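Local structure of bifunctional endomannanase/endoglucanase (Caldanaerobius polysaccharolyticus, 3W0K) at residues 9-14 against 66-71; 43-48 against 52-57; 114-119 against 159-164. The protein probably hydrolyses internal linkages of both mannan and cellulose-type polysaccharides, acting as an endomannanase and endoglucanase of glycoside hydrolase family 5. One frame throughout, in Å; residues are numbered along the deposited sequence.

Contact 1: 9-14 against 66-71; sequences QWMYVW and DLYLRE
Tyr68 carries the whole contact for helix 66-71, reaching out to Trp10 and Met11 of the loop 9-14 while the two backbones stay well apart: the nearest CA atoms, those of Trp10 and Tyr68, are 9.1 Å from each other. The tyrosine CG stands opposite the carbonyl carbon (chi1 -61°), which sends the ring off the helix with its hydroxyl foremost. Near the root of the ring, Trp10 CE3 sits over one face of Tyr68, toward its rim, 3.6 Å from Tyr68 CD1. The planes of the two six-membered rings are inclined at 57°, with centroids 5.0 Å apart, so the pair is oblique. The two side chains run antiparallel to one another, and the hydroxyl end therefore arrives at the base of the tryptophan, Tyr68 OH being 3.4 Å from Trp10 CB. On the other side of the tyrosine plane the Met11 methyl closes in, its CE 3.8 Å from Tyr68 CE2; a bend at the last torsion (chi3 -61°) turns this methyl to the ring. Tyr68 OH donates to the backbone O of Glu21, a residue also joined by backbone hydrogen bonding to Trp10, and Ile41 of strand 38-44 touches both aromatic side chains. Further along the helix, Glu71 leans on Leu28 of helix 25-33, which Trp10 also touches. Replacing Tyr68 with an alanine would probably open a gap between Trp10 and Met11 and leave the Glu21 carbonyl without this donor. No hydrogen bond spans the two segments; the chemistry is apolar and aromatic packing along a ring whose single polar atom is buried but satisfied by Glu21 O, further along the loop after strand 4-7, so the helix is anchored through both dispersion and one directed bond.

Contact 2: 43-48 against 52-57; sequences VDYRFW and FDYFNP
Tyr45 opens the contact, touching Phe52 with its hydroxyl and Tyr54 with its ring atom CE1. Its CG lies between the backbone N and the carbonyl carbon (chi1 83°), directing the ring at the following loop. Tyr45 OH meets the edge of the Phe52 ring near its plane, 3.3 Å from Phe52 CD1, but its hydrogen-bond partner is Glu97. Lower on the ring, Tyr45 CE1 comes to the edge of Tyr54, 3.7 Å from Tyr54 CE1, with the planes at 52°; Tyr54 OH is held by Asp99. Arg46 lays its CG over the centre of the Tyr45 ring, then turns back to grip Asp44 side-on, NE bonding OD1 and NH2 bonding OD2 at 2.9 Å. Its backbone N also bonds Asp44 OD1, forming an Asx turn. Trp48 ends the run: its CD1 packs 3.6 Å from Pro57 CB, and its carbonyl O receives a CA-H...O contact from Pro57 CA at 3.3 Å. Between these anchors Asp53 to Asn56 form a type I beta turn. The arrangement is that of a beta-alpha loop at the C-terminal end of a TIM-barrel strand, here 38-44, the end of the barrel where family 5 enzymes carry their active site.

Contact 3: 114-119 against 159-164; sequences QWELFA and VEAIRK
Ile162 divides its branches between Trp115 and Ala119, one turn apart on the facing helix. With CG1 opposite the carbonyl carbon (chi1 -69°), the longer branch extends to Trp115, where Ile162 CD1 stops 4.0 Å from Trp115 CB. The same rotation puts CG2 opposite the backbone N and sets Ile162 CG2 4.1 Å from Ala119 CB. Trp115 starts toward the partner helix, but its indole then leads away, its NE1 hydrogen-bonded to the carbonyl O of Leu134, so mainly the base of this side chain serves the helix pair. Beside this, Glu116 runs straight beyond CG (chi2 179°) and passes alongside the methyl of Ala161, with Glu116 OE2 3.7 Å from Ala161 CB. A water bridges the same pair, donating to Glu116 OE2 at 2.8 Å and to the carbonyl O of Ala161 at 2.7 Å; it thus joins a carboxylate and a helix backbone that have no direct hydrogen bond. Ala119 and Ala161 each present a methyl here; the axes approach to 8.9 Å and cross at -25°, both helices running in nearly the same direction. Such side-by-side packing of successive helices, separated in the chain by strand 130-133, is characteristic of the outer layer of a (beta/alpha)8 barrel.

How the contacts relate
From the N terminus, the chain leaves strand 4-7 into loop 9-14, passes through helix 25-33 and strand 38-44, and returns on helix 62-74, where contact 1 closes the circuit. Contact 2 closes a shorter loop within that circuit, at the exit of strand 38-44, and adjoins contact 1: Met11 O and Trp14 N are probably hydrogen-bonded to Asp44, through its backbone N and OD2 respectively. Contact 3 follows in series, around strand 130-133. It borders contact 2 where Pro57 packs on Leu117 and Trp48 on Phe118, yet does not touch contact 1, its nearest atoms being about 7 Å away. Contact 1 ties loop to helix, contact 2 a strand end to its loop, contact 3 helix 105-121 to helix 148-165.

Contact 1: 9-14 against 66-71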
loop_
_atom_site.group_PDB
_atom_site.type_symbol
_atom_site.label_atom_id
_atom_site.label_comp_id
_atom_site.label_asym_id
_atom_site.label_seq_id
_atom_site.Cartn_x
_atom_site.Cartn_y
_atom_site.Cartn_z
ATOM N N GLN A 9 6.394 -0.198 8.272
ATOM C CA GLN A 9 7.122 1.030 7.997
ATOM C C GLN A 9 8.599 1.051 8.413
ATOM O O GLN A 9 9.153 2.114 8.711
ATOM C CB GLN A 9 6.354 2.193 8.645
ATOM C CG GLN A 9 4.974 2.496 8.007
ATOM C CD GLN A 9 3.899 1.434 8.267
ATOM O OE1 GLN A 9 3.129 1.080 7.367
ATOM N NE2 GLN A 9 3.823 0.952 9.497
ATOM N N TRP A 10 9.250 -0.108 8.337
ATOM C CA TRP A 10 10.655 -0.249 8.726
ATOM C C TRP A 10 11.647 0.645 7.980
ATOM O O TRP A 10 12.668 1.036 8.542
ATOM C CB TRP A 10 11.089 -1.711 8.606
ATOM C CG TRP A 10 10.190 -2.675 9.332
ATOM C CD1 TRP A 10 9.482 -2.442 10.477
ATOM C CD2 TRP A 10 9.907 -4.026 8.953
ATOM N NE1 TRP A 10 8.775 -3.566 10.835
ATOM C CE2 TRP A 10 9.019 -4.553 9.917
ATOM C CE3 TRP A 10 10.320 -4.844 7.892
ATOM C CZ2 TRP A 10 8.534 -5.863 9.851
ATOM C CZ3 TRP A 10 9.836 -6.148 7.827
ATOM C CH2 TRP A 10 8.953 -6.643 8.801
ATOM N N MET A 11 11.347 0.970 6.723
ATOM C CA MET A 11 12.220 1.822 5.907
ATOM C C MET A 11 11.323 2.799 5.144
ATOM O O MET A 11 11.601 3.189 4.007
ATOM C CB MET A 11 13.026 0.954 4.929
ATOM C CG MET A 11 14.185 1.672 4.252
ATOM S SD MET A 11 15.032 0.692 2.980
ATOM C CE MET A 11 15.588 -0.631 3.938
ATOM N N TYR A 12 10.286 3.251 5.839
ATOM C CA TYR A 12 9.262 4.137 5.296
ATOM C C TYR A 12 9.637 5.590 4.993
ATOM O O TYR A 12 9.352 6.085 3.903
ATOM C CB TYR A 12 8.052 4.077 6.232
ATOM C CG TYR A 12 6.847 4.863 5.792
ATOM C CD1 TYR A 12 6.336 4.737 4.503
ATOM C CD2 TYR A 12 6.200 5.720 6.679
ATOM C CE1 TYR A 12 5.213 5.443 4.110
ATOM C CE2 TYR A 12 5.071 6.431 6.296
ATOM C CZ TYR A 12 4.583 6.289 5.008
ATOM O OH TYR A 12 3.476 7.004 4.618
ATOM N N VAL A 13 10.229 6.281 5.962
ATOM C CA VAL A 13 10.610 7.680 5.771
ATOM C C VAL A 13 12.029 7.932 6.267
ATOM O O VAL A 13 12.361 7.638 7.416
ATOM C CB VAL A 13 9.632 8.644 6.501
ATOM C CG1 VAL A 13 10.122 10.084 6.391
ATOM C CG2 VAL A 13 8.237 8.538 5.902
ATOM N N TRP A 14 12.862 8.466 5.381
ATOM C CA TRP A 14 14.245 8.760 5.718
ATOM C C TRP A 14 14.400 10.138 6.342
ATOM O O TRP A 14 13.637 11.060 6.053
ATOM C CB TRP A 14 15.133 8.659 4.470
ATOM C CG TRP A 14 16.557 9.124 4.687
ATOM C CD1 TRP A 14 17.598 8.384 5.169
ATOM C CD2 TRP A 14 17.077 10.439 4.447
ATOM N NE1 TRP A 14 18.733 9.156 5.247
ATOM C CE2 TRP A 14 18.441 10.421 4.810
ATOM C CE3 TRP A 14 16.520 11.632 3.964
ATOM C CZ2 TRP A 14 19.259 11.553 4.704
ATOM C CZ3 TRP A 14 17.335 12.759 3.860
ATOM C CH2 TRP A 14 18.689 12.707 4.231
ATOM N N ASP A 66 17.224 -7.367 1.957
ATOM C CA ASP A 66 17.538 -8.800 1.894
ATOM C C ASP A 66 17.042 -9.465 3.176
ATOM O O ASP A 66 16.471 -10.557 3.143
ATOM C CB ASP A 66 19.052 -9.040 1.830
ATOM C CG ASP A 66 19.688 -8.562 0.543
ATOM O OD1 ASP A 66 18.974 -8.165 -0.398
ATOM O OD2 ASP A 66 20.933 -8.602 0.478
ATOM N N LEU A 67 17.285 -8.795 4.302
ATOM C CA LEU A 67 16.893 -9.300 5.614
ATOM C C LEU A 67 15.378 -9.382 5.764
ATOM O O LEU A 67 14.857 -10.362 6.299
ATOM C CB LEU A 67 17.504 -8.435 6.721
ATOM C CG LEU A 67 17.316 -8.918 8.161
ATOM C CD1 LEU A 67 17.783 -10.359 8.310
ATOM C CD2 LEU A 67 18.085 -7.999 9.100
ATOM N N TYR A 68 14.673 -8.356 5.290
ATOM C CA TYR A 68 13.216 -8.358 5.364
ATOM C C TYR A 68 12.689 -9.560 4.578
ATOM O O TYR A 68 11.805 -10.281 5.042
ATOM C CB TYR A 68 12.629 -7.079 4.753
ATOM C CG TYR A 68 13.034 -5.768 5.403
ATOM C CD1 TYR A 68 13.556 -5.721 6.697
ATOM C CD2 TYR A 68 12.894 -4.570 4.706
ATOM C CE1 TYR A 68 13.932 -4.501 7.280
ATOM C CE2 TYR A 68 13.262 -3.354 5.272
ATOM C CZ TYR A 68 13.778 -3.322 6.555
ATOM O OH TYR A 68 14.133 -2.111 7.101
ATOM N N LEU A 69 13.243 -9.769 3.384
ATOM C CA LEU A 69 12.835 -10.876 2.522
ATOM C C LEU A 69 13.096 -12.227 3.185
ATOM O O LEU A 69 12.228 -13.103 3.192
ATOM C CB LEU A 69 13.568 -10.805 1.174
ATOM C CG LEU A 69 13.328 -11.966 0.201
ATOM C CD1 LEU A 69 11.856 -12.048 -0.187
ATOM C CD2 LEU A 69 14.201 -11.801 -1.037
ATOM N N ARG A 70 14.288 -12.381 3.753
ATOM C CA ARG A 70 14.659 -13.625 4.417
ATOM C C ARG A 70 13.717 -13.958 5.565
ATOM O O ARG A 70 13.255 -15.094 5.683
ATOM C CB ARG A 70 16.100 -13.554 4.931
ATOM C CG ARG A 70 16.515 -14.761 5.756
ATOM C CD ARG A 70 18.023 -14.827 5.933
ATOM N NE ARG A 70 18.705 -15.139 4.679
ATOM C CZ ARG A 70 18.669 -16.329 4.077
ATOM N NH1 ARG A 70 17.983 -17.331 4.611
ATOM N NH2 ARG A 70 19.317 -16.513 2.935
ATOM N N GLU A 71 13.424 -12.970 6.401
ATOM C CA GLU A 71 12.539 -13.198 7.536
ATOM C C GLU A 71 11.091 -13.455 7.119
ATOM O O GLU A 71 10.399 -14.260 7.741
ATOM C CB GLU A 71 12.645 -12.052 8.545
ATOM C CG GLU A 71 14.049 -11.876 9.144
ATOM C CD GLU A 71 14.558 -13.089 9.921
ATOM O OE1 GLU A 71 13.754 -13.964 10.307
ATOM O OE2 GLU A 71 15.784 -13.160 10.158
#

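Contact 2: 43-48 against 52-57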
loop_
_atom_site.group_PDB
_atom_site.type_symbol
_atom_site.label_atom_id
_atom_site.label_comp_id
_atom_site.label_asym_id
_atom_site.label_seq_id
_atom_site.Cartn_x
_atom_site.Cartn_y
_atom_site.Cartn_z
ATOM N N VAL A 43 9.024 1.831 0.916
ATOM C CA VAL A 43 10.303 2.444 1.272
ATOM C C VAL A 43 10.601 3.810 0.651
ATOM O O VAL A 43 10.014 4.191 -0.360
ATOM C CB VAL A 43 11.492 1.479 0.986
ATOM C CG1 VAL A 43 11.243 0.126 1.647
ATOM C CG2 VAL A 43 11.708 1.304 -0.512
ATOM N N ASP A 44 11.533 4.522 1.282
ATOM C CA ASP A 44 11.982 5.853 0.869
ATOM C C ASP A 44 13.357 5.666 0.214
ATOM O O ASP A 44 14.308 5.250 0.877
ATOM C CB ASP A 44 12.097 6.729 2.130
ATOM C CG ASP A 44 12.410 8.187 1.835
ATOM O OD1 ASP A 44 13.009 8.504 0.788
ATOM O OD2 ASP A 44 12.065 9.027 2.688
ATOM N N TYR A 45 13.463 5.982 -1.077
ATOM C CA TYR A 45 14.725 5.815 -1.804
ATOM C C TYR A 45 15.891 6.624 -1.236
ATOM O O TYR A 45 17.050 6.328 -1.531
ATOM C CB TYR A 45 14.545 6.118 -3.302
ATOM C CG TYR A 45 14.599 7.584 -3.676
ATOM C CD1 TYR A 45 15.780 8.155 -4.148
ATOM C CD2 TYR A 45 13.476 8.398 -3.562
ATOM C CE1 TYR A 45 15.846 9.503 -4.496
ATOM C CE2 TYR A 45 13.528 9.750 -3.912
ATOM C CZ TYR A 45 14.717 10.293 -4.376
ATOM O OH TYR A 45 14.786 11.623 -4.722
ATOM N N ARG A 46 15.589 7.635 -0.423
ATOM C CA ARG A 46 16.640 8.461 0.168
ATOM C C ARG A 46 17.482 7.697 1.191
ATOM O O ARG A 46 18.561 8.152 1.580
ATOM C CB ARG A 46 16.054 9.730 0.784
ATOM C CG ARG A 46 15.473 10.685 -0.244
ATOM C CD ARG A 46 14.885 11.900 0.434
ATOM N NE ARG A 46 13.827 11.514 1.362
ATOM C CZ ARG A 46 13.279 12.326 2.258
ATOM N NH1 ARG A 46 13.687 13.586 2.360
ATOM N NH2 ARG A 46 12.318 11.877 3.053
ATOM N N PHE A 47 16.997 6.536 1.626
ATOM C CA PHE A 47 17.762 5.721 2.564
ATOM C C PHE A 47 19.053 5.228 1.907
ATOM O O PHE A 47 20.025 4.927 2.596
ATOM C CB PHE A 47 16.947 4.518 3.049
ATOM C CG PHE A 47 16.132 4.788 4.283
ATOM C CD1 PHE A 47 16.739 4.849 5.534
ATOM C CD2 PHE A 47 14.752 4.944 4.203
ATOM C CE1 PHE A 47 15.982 5.061 6.689
ATOM C CE2 PHE A 47 13.985 5.154 5.351
ATOM C CZ PHE A 47 14.602 5.212 6.597
ATOM N N TRP A 48 19.064 5.159 0.576
ATOM C CA TRP A 48 20.244 4.693 -0.152
ATOM C C TRP A 48 20.691 5.656 -1.248
ATOM O O TRP A 48 21.627 5.362 -1.995
ATOM C CB TRP A 48 19.986 3.302 -0.754
ATOM C CG TRP A 48 18.922 3.263 -1.829
ATOM C CD1 TRP A 48 19.074 3.605 -3.143
ATOM C CD2 TRP A 48 17.564 2.820 -1.689
ATOM N NE1 TRP A 48 17.906 3.402 -3.827
ATOM C CE2 TRP A 48 16.961 2.918 -2.961
ATOM C CE3 TRP A 48 16.802 2.345 -0.613
ATOM C CZ2 TRP A 48 15.628 2.557 -3.190
ATOM C CZ3 TRP A 48 15.478 1.985 -0.840
ATOM C CH2 TRP A 48 14.906 2.094 -2.122
ATOM N N PHE A 52 19.666 13.244 -4.609
ATOM C CA PHE A 52 19.130 12.889 -5.926
ATOM C C PHE A 52 20.119 12.240 -6.892
ATOM O O PHE A 52 19.894 12.226 -8.101
ATOM C CB PHE A 52 18.486 14.127 -6.570
ATOM C CG PHE A 52 17.627 14.914 -5.623
ATOM C CD1 PHE A 52 16.402 14.411 -5.196
ATOM C CD2 PHE A 52 18.073 16.127 -5.105
ATOM C CE1 PHE A 52 15.634 15.106 -4.259
ATOM C CE2 PHE A 52 17.315 16.828 -4.170
ATOM C CZ PHE A 52 16.093 16.314 -3.746
ATOM N N ASP A 53 21.196 11.678 -6.343
ATOM C CA ASP A 53 22.235 11.001 -7.127
ATOM C C ASP A 53 21.747 9.559 -7.334
ATOM O O ASP A 53 22.323 8.607 -6.800
ATOM C CB ASP A 53 23.538 11.027 -6.316
ATOM C CG ASP A 53 24.763 10.626 -7.122
ATOM O OD1 ASP A 53 24.654 10.283 -8.316
ATOM O OD2 ASP A 53 25.859 10.657 -6.529
ATOM N N TYR A 54 20.686 9.420 -8.127
ATOM C CA TYR A 54 20.038 8.132 -8.390
ATOM C C TYR A 54 20.946 7.008 -8.850
ATOM O O TYR A 54 20.752 5.855 -8.469
ATOM C CB TYR A 54 18.922 8.285 -9.431
ATOM C CG TYR A 54 18.010 9.477 -9.235
ATOM C CD1 TYR A 54 17.366 9.706 -8.018
ATOM C CD2 TYR A 54 17.795 10.378 -10.278
ATOM C CE1 TYR A 54 16.529 10.811 -7.846
ATOM C CE2 TYR A 54 16.960 11.481 -10.118
ATOM C CZ TYR A 54 16.332 11.690 -8.901
ATOM O OH TYR A 54 15.505 12.779 -8.744
ATOM N N PHE A 55 21.928 7.344 -9.678
ATOM C CA PHE A 55 22.834 6.340 -10.212
ATOM C C PHE A 55 24.002 5.918 -9.332
ATOM O O PHE A 55 24.837 5.113 -9.750
ATOM C CB PHE A 55 23.277 6.739 -11.616
ATOM C CG PHE A 55 22.145 6.779 -12.595
ATOM C CD1 PHE A 55 21.796 5.643 -13.321
ATOM C CD2 PHE A 55 21.380 7.930 -12.743
ATOM C CE1 PHE A 55 20.699 5.653 -14.176
ATOM C CE2 PHE A 55 20.279 7.950 -13.597
ATOM C CZ PHE A 55 19.938 6.809 -14.312
ATOM N N ASN A 56 24.035 6.422 -8.101
ATOM C CA ASN A 56 25.081 6.045 -7.153
ATOM C C ASN A 56 24.430 5.573 -5.852
ATOM O O ASN A 56 24.652 6.142 -4.784
ATOM C CB ASN A 56 26.030 7.213 -6.878
ATOM C CG ASN A 56 27.275 6.787 -6.111
ATOM O OD1 ASN A 56 27.970 5.852 -6.510
ATOM N ND2 ASN A 56 27.552 7.462 -5.001
ATOM N N PRO A 57 23.604 4.519 -5.928
ATOM C CA PRO A 57 22.955 4.029 -4.712
ATOM C C PRO A 57 23.944 3.359 -3.766
ATOM O O PRO A 57 24.962 2.820 -4.202
ATOM C CB PRO A 57 21.955 3.012 -5.259
ATOM C CG PRO A 57 22.684 2.441 -6.425
ATOM C CD PRO A 57 23.246 3.680 -7.085
#

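Contact 3: 114-119 against 159-164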
loop_
_atom_site.group_PDB
_atom_site.type_symbol
_atom_site.label_atom_id
_atom_site.label_comp_id
_atom_site.label_asym_id
_atom_site.label_seq_id
_atom_site.Cartn_x
_atom_site.Cartn_y
_atom_site.Cartn_z
ATOM N N GLN A 114 16.462 2.036 -10.536
ATOM C CA GLN A 114 16.220 1.502 -9.191
ATOM C C GLN A 114 15.578 0.128 -9.304
ATOM O O GLN A 114 16.003 -0.826 -8.651
ATOM C CB GLN A 114 15.248 2.390 -8.406
ATOM C CG GLN A 114 15.609 3.854 -8.309
ATOM C CD GLN A 114 16.771 4.115 -7.390
ATOM O OE1 GLN A 114 17.860 4.466 -7.835
ATOM N NE2 GLN A 114 16.540 3.968 -6.094
ATOM N N TRP A 115 14.529 0.047 -10.118
ATOM C CA TRP A 115 13.816 -1.205 -10.306
ATOM C C TRP A 115 14.651 -2.276 -10.988
ATOM O O TRP A 115 14.504 -3.458 -10.688
ATOM C CB TRP A 115 12.479 -0.968 -11.011
ATOM C CG TRP A 115 11.432 -0.512 -10.036
ATOM C CD1 TRP A 115 10.705 0.645 -10.081
ATOM C CD2 TRP A 115 11.030 -1.192 -8.836
ATOM N NE1 TRP A 115 9.880 0.729 -8.982
ATOM C CE2 TRP A 115 10.060 -0.385 -8.203
ATOM C CE3 TRP A 115 11.402 -2.403 -8.232
ATOM C CZ2 TRP A 115 9.451 -0.750 -6.993
ATOM C CZ3 TRP A 115 10.801 -2.766 -7.030
ATOM C CH2 TRP A 115 9.834 -1.939 -6.424
ATOM N N GLU A 116 15.555 -1.864 -11.871
ATOM C CA GLU A 116 16.431 -2.824 -12.532
ATOM C C GLU A 116 17.401 -3.389 -11.496
ATOM O O GLU A 116 17.744 -4.570 -11.540
ATOM C CB GLU A 116 17.194 -2.169 -13.679
ATOM C CG GLU A 116 16.325 -1.858 -14.888
ATOM C CD GLU A 116 17.096 -1.184 -16.008
ATOM O OE1 GLU A 116 17.926 -0.298 -15.719
ATOM O OE2 GLU A 116 16.864 -1.539 -17.180
ATOM N N LEU A 117 17.826 -2.541 -10.558
ATOM C CA LEU A 117 18.730 -2.962 -9.487
ATOM C C LEU A 117 18.085 -4.076 -8.672
ATOM O O LEU A 117 18.698 -5.117 -8.439
ATOM C CB LEU A 117 19.058 -1.796 -8.554
ATOM C CG LEU A 117 20.019 -0.713 -9.032
ATOM C CD1 LEU A 117 20.080 0.382 -7.983
ATOM C CD2 LEU A 117 21.401 -1.309 -9.277
ATOM N N PHE A 118 16.838 -3.862 -8.258
ATOM C CA PHE A 118 16.121 -4.861 -7.476
ATOM C C PHE A 118 15.811 -6.107 -8.297
ATOM O O PHE A 118 15.888 -7.224 -7.787
ATOM C CB PHE A 118 14.846 -4.263 -6.869
ATOM C CG PHE A 118 15.114 -3.221 -5.820
ATOM C CD1 PHE A 118 16.062 -3.444 -4.824
ATOM C CD2 PHE A 118 14.431 -2.009 -5.834
ATOM C CE1 PHE A 118 16.326 -2.474 -3.859
ATOM C CE2 PHE A 118 14.687 -1.034 -4.875
ATOM C CZ PHE A 118 15.635 -1.265 -3.885
ATOM N N ALA A 119 15.480 -5.921 -9.573
ATOM C CA ALA A 119 15.193 -7.057 -10.444
ATOM C C ALA A 119 16.428 -7.950 -10.542
ATOM O O ALA A 119 16.328 -9.176 -10.447
ATOM C CB ALA A 119 14.771 -6.578 -11.828
ATOM N N VAL A 159 7.976 -1.883 -16.440
ATOM C CA VAL A 159 7.600 -3.294 -16.464
ATOM C C VAL A 159 8.469 -4.065 -17.459
ATOM O O VAL A 159 8.954 -5.157 -17.156
ATOM C CB VAL A 159 6.104 -3.462 -16.812
ATOM C CG1 VAL A 159 5.787 -4.906 -17.179
ATOM C CG2 VAL A 159 5.250 -3.034 -15.623
ATOM N N GLU A 160 8.692 -3.475 -18.632
ATOM C CA GLU A 160 9.519 -4.115 -19.649
ATOM C C GLU A 160 10.976 -4.220 -19.203
ATOM O O GLU A 160 11.642 -5.224 -19.468
ATOM C CB GLU A 160 9.407 -3.366 -20.978
ATOM C CG GLU A 160 8.057 -3.564 -21.667
ATOM C CD GLU A 160 7.940 -2.846 -23.005
ATOM O OE1 GLU A 160 8.853 -2.070 -23.366
ATOM O OE2 GLU A 160 6.920 -3.056 -23.696
ATOM N N ALA A 161 11.458 -3.202 -18.496
ATOM C CA ALA A 161 12.834 -3.199 -18.006
ATOM C C ALA A 161 13.034 -4.294 -16.957
ATOM O O ALA A 161 14.048 -4.991 -16.960
ATOM C CB ALA A 161 13.188 -1.835 -17.428
ATOM N N ILE A 162 12.062 -4.440 -16.059
ATOM C CA ILE A 162 12.132 -5.470 -15.023
ATOM C C ILE A 162 12.072 -6.861 -15.663
ATOM O O ILE A 162 12.889 -7.732 -15.351
ATOM C CB ILE A 162 10.965 -5.320 -14.010
ATOM C CG1 ILE A 162 11.156 -4.052 -13.179
ATOM C CG2 ILE A 162 10.865 -6.554 -13.103
ATOM C CD1 ILE A 162 9.923 -3.661 -12.375
ATOM N N ARG A 163 11.126 -7.046 -16.579
ATOM C CA ARG A 163 10.942 -8.329 -17.255
ATOM C C ARG A 163 12.099 -8.764 -18.144
ATOM O O ARG A 163 12.285 -9.961 -18.375
ATOM C CB ARG A 163 9.627 -8.346 -18.030
ATOM C CG ARG A 163 8.423 -8.413 -17.111
ATOM C CD ARG A 163 7.108 -8.408 -17.862
ATOM N NE ARG A 163 5.985 -8.589 -16.942
ATOM C CZ ARG A 163 4.723 -8.275 -17.218
ATOM N NH1 ARG A 163 4.399 -7.756 -18.397
ATOM N NH2 ARG A 163 3.780 -8.482 -16.310
ATOM N N LYS A 164 12.862 -7.803 -18.659
ATOM C CA LYS A 164 14.012 -8.132 -19.496
ATOM C C LYS A 164 15.059 -8.838 -18.631
ATOM O O LYS A 164 15.757 -9.746 -19.091
ATOM C CB LYS A 164 14.605 -6.866 -20.121
ATOM C CG LYS A 164 15.791 -7.129 -21.034
ATOM C CD LYS A 164 16.243 -5.863 -21.739
ATOM C CE LYS A 164 17.469 -6.128 -22.603
ATOM N NZ LYS A 164 18.634 -6.578 -21.788
HETATM O O HOH W 1 16.243 -4.034 -18.202
#